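Local coordinates for uncharacterized protein A6V7T0 (Pseudomonas aeruginosa, PDB 3K12), which is of unknown function but belongs to the YjgF-like clan of small alpha/beta proteins, in the endoribonuclease L-PSP family, at residues E44-D47 with R48-S52. Numbering follows the deposited sequence. Where two conformers were deposited one is given.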
ATOM      1  N   GLU D  44      -5.714 -16.009   9.333  1.00 14.71           N
ATOM      2  CA  GLU D  44      -5.775 -16.347  10.753  0.50 15.06           C
ATOM      3  C   GLU D  44      -4.743 -15.581  11.581  1.00 14.69           C
ATOM      4  O   GLU D  44      -5.066 -15.123  12.687  1.00 15.02           O
ATOM      5  CB  GLU D  44      -5.625 -17.836  11.021  0.50 15.95           C
ATOM      6  CG  GLU D  44      -5.616 -18.064  12.514  0.50 16.41           C
ATOM      7  CD  GLU D  44      -5.769 -19.489  12.909  0.50 20.64           C
ATOM      8  OE1 GLU D  44      -6.597 -19.752  13.810  0.50 17.83           O
ATOM      9  OE2 GLU D  44      -5.048 -20.323  12.330  0.50 22.95           O
ATOM     10  N   ASN D  45      -3.529 -15.422  11.060  1.00 14.15           N
ATOM     11  CA  ASN D  45      -2.528 -14.672  11.820  1.00 13.86           C
ATOM     12  C   ASN D  45      -2.922 -13.195  11.936  1.00 12.66           C
ATOM     13  O   ASN D  45      -2.755 -12.565  12.999  1.00 12.40           O
ATOM     14  CB  ASN D  45      -1.137 -14.780  11.199  1.00 14.39           C
ATOM     15  CG  ASN D  45      -0.047 -14.341  12.179  1.00 17.75           C
ATOM     16  OD1 ASN D  45       0.041 -14.886  13.300  1.00 21.00           O
ATOM     17  ND2 ASN D  45       0.777 -13.353  11.790  1.00 20.37           N
ATOM     18  N   ILE D  46      -3.501 -12.629  10.864  1.00 12.88           N
ATOM     19  CA  ILE D  46      -4.072 -11.289  10.960  1.00 13.17           C
ATOM     20  C   ILE D  46      -5.133 -11.185  12.049  1.00 12.65           C
ATOM     21  O   ILE D  46      -5.177 -10.234  12.817  1.00 14.31           O
ATOM     22  CB  ILE D  46      -4.578 -10.797   9.573  1.00 13.25           C
ATOM     23  CG1 ILE D  46      -3.376 -10.562   8.636  1.00 13.61           C
ATOM     24  CG2 ILE D  46      -5.394  -9.525   9.680  1.00 14.30           C
ATOM     25  CD1 ILE D  46      -3.737 -10.610   7.140  1.00 14.14           C
ATOM     26  N   ASP D  47      -6.006 -12.202  12.092  1.00 13.62           N
ATOM     27  CA  ASP D  47      -7.076 -12.243  13.090  1.00 13.99           C
ATOM     28  C   ASP D  47      -6.500 -12.190  14.503  1.00 12.35           C
ATOM     29  O   ASP D  47      -6.994 -11.475  15.356  1.00 12.82           O
ATOM     30  CB  ASP D  47      -7.921 -13.535  12.923  1.00 14.12           C
ATOM     31  CG  ASP D  47      -9.417 -13.281  13.074  1.00 16.40           C
ATOM     32  OD1 ASP D  47      -9.944 -12.374  12.440  1.00 17.04           O
ATOM     33  OD2 ASP D  47     -10.105 -14.047  13.786  1.00 17.71           O
ATOM     34  N   ARG D  48      -5.475 -13.007  14.723  1.00 12.82           N
ATOM     35  CA  ARG D  48      -4.832 -13.129  16.052  1.00 13.95           C
ATOM     36  C   ARG D  48      -4.236 -11.788  16.434  1.00 13.28           C
ATOM     37  O   ARG D  48      -4.442 -11.305  17.539  1.00 14.38           O
ATOM     38  CB  ARG D  48      -3.773 -14.201  16.029  1.00 15.58           C
ATOM     39  CG  ARG D  48      -2.971 -14.312  17.314  1.00 17.51           C
ATOM     40  CD  ARG D  48      -1.837 -15.309  17.181  1.00 19.85           C
ATOM     41  NE  ARG D  48      -0.791 -14.845  16.281  1.00 21.20           N
ATOM     42  CZ  ARG D  48       0.141 -13.942  16.613  1.00 21.52           C
ATOM     43  NH1 ARG D  48       1.051 -13.587  15.728  1.00 24.00           N
ATOM     44  NH2 ARG D  48       0.169 -13.390  17.816  1.00 23.06           N
ATOM     45  N   LEU D  49      -3.521 -11.181  15.480  1.00 13.21           N
ATOM     46  CA  LEU D  49      -2.902  -9.896  15.726  1.00 13.03           C
ATOM     47  C   LEU D  49      -3.926  -8.813  16.026  1.00 13.25           C
ATOM     48  O   LEU D  49      -3.810  -8.101  17.029  1.00 12.42           O
ATOM     49  CB  LEU D  49      -2.038  -9.496  14.528  1.00 12.75           C
ATOM     50  CG  LEU D  49      -0.706 -10.216  14.366  1.00 13.61           C
ATOM     51  CD1 LEU D  49      -0.083 -10.004  12.989  1.00 14.00           C
ATOM     52  CD2 LEU D  49       0.254  -9.756  15.468  1.00 14.55           C
ATOM     53  N   LEU D  50      -4.994  -8.746  15.214  1.00 12.76           N
ATOM     54  CA  LEU D  50      -6.048  -7.767  15.437  1.00 13.69           C
ATOM     55  C   LEU D  50      -6.694  -7.946  16.807  1.00 13.94           C
ATOM     56  O   LEU D  50      -6.870  -7.006  17.546  1.00 14.29           O
ATOM     57  CB  LEU D  50      -7.134  -7.889  14.365  1.00 13.67           C
ATOM     58  CG  LEU D  50      -6.675  -7.383  13.009  1.00 13.87           C
ATOM     59  CD1 LEU D  50      -7.712  -7.750  11.941  1.00 16.79           C
ATOM     60  CD2 LEU D  50      -6.346  -5.840  13.017  1.00 16.21           C
ATOM     61  N   GLN D  51      -7.064  -9.172  17.131  1.00 15.33           N
ATOM     62  CA  GLN D  51      -7.790  -9.383  18.388  1.00 15.50           C
ATOM     63  C   GLN D  51      -6.922  -9.081  19.610  1.00 16.46           C
ATOM     64  O   GLN D  51      -7.445  -8.637  20.649  1.00 17.80           O
ATOM     65  CB  GLN D  51      -8.360 -10.805  18.441  1.00 15.66           C
ATOM     66  CG  GLN D  51      -9.471 -10.991  17.423  1.00 17.32           C
ATOM     67  CD  GLN D  51     -10.213 -12.297  17.517  1.00 20.32           C
ATOM     68  OE1 GLN D  51     -11.147 -12.534  16.734  1.00 23.63           O
ATOM     69  NE2 GLN D  51      -9.833 -13.140  18.470  1.00 22.37           N
ATOM     70  N   SER D  52      -5.612  -9.268  19.464  1.00 15.61           N
ATOM     71  CA  SER D  52      -4.684  -8.997  20.580  1.00 16.91           C
ATOM     72  C   SER D  52      -4.704  -7.535  21.020  1.00 18.12           C
ATOM     73  O   SER D  52      -4.298  -7.220  22.149  1.00 19.33           O
ATOM     74  CB  SER D  52      -3.265  -9.462  20.253  1.00 16.88           C
ATOM     75  OG  SER D  52      -2.580  -8.523  19.429  1.00 16.61           O
TER
HETATM   76  O   HOH W   1     -11.825 -11.225  14.256  1.00 17.48           O
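N45 and R48, three residues apart on one face of helix 35-52, run side by side and join at their polar ends. The guanidinium turns its edge to the amide and gives both NE and NH1 to N45 OD1, at 3.1 and 2.9 Å. Both nitrogens reach this one oxygen from the same face of the amide, whose plane is turned 42° from that of the guanidinium. Arginine suits the place because its chain, CG anti to the backbone N (chi1 175°), extends to CD and then bends at chi3, turning NE and NH1 toward N45 OD1 while NH2 forms a salt bridge with E6. Asparagine can accept through OD1 and donate through ND2, which bonds to Q26 of strand 20-26.

D47 and Q51, one turn apart, cross with carboxylate and amide planes 50° apart. A water donates to D47 OD1 and to Q51 OE1, 2.9 Å from each, linking two acceptors that could not bond directly; the negative charge of D47 meets R57 in a salt bridge through OD2.

Beneath these polar groups is the alpha/beta layering of the fold, with the helix packed on its mixed sheet. I46 CG2 meets L50 CD1 at 3.7 Å, and these apolar side chains, with L49, are buried against strands 12-17, 20-26 and 106-113.

Backbone i to i+4 bonds run from R48 N to E44 O through Q51 N to D47 O. S52 OG donates to L49 O at 2.7 Å.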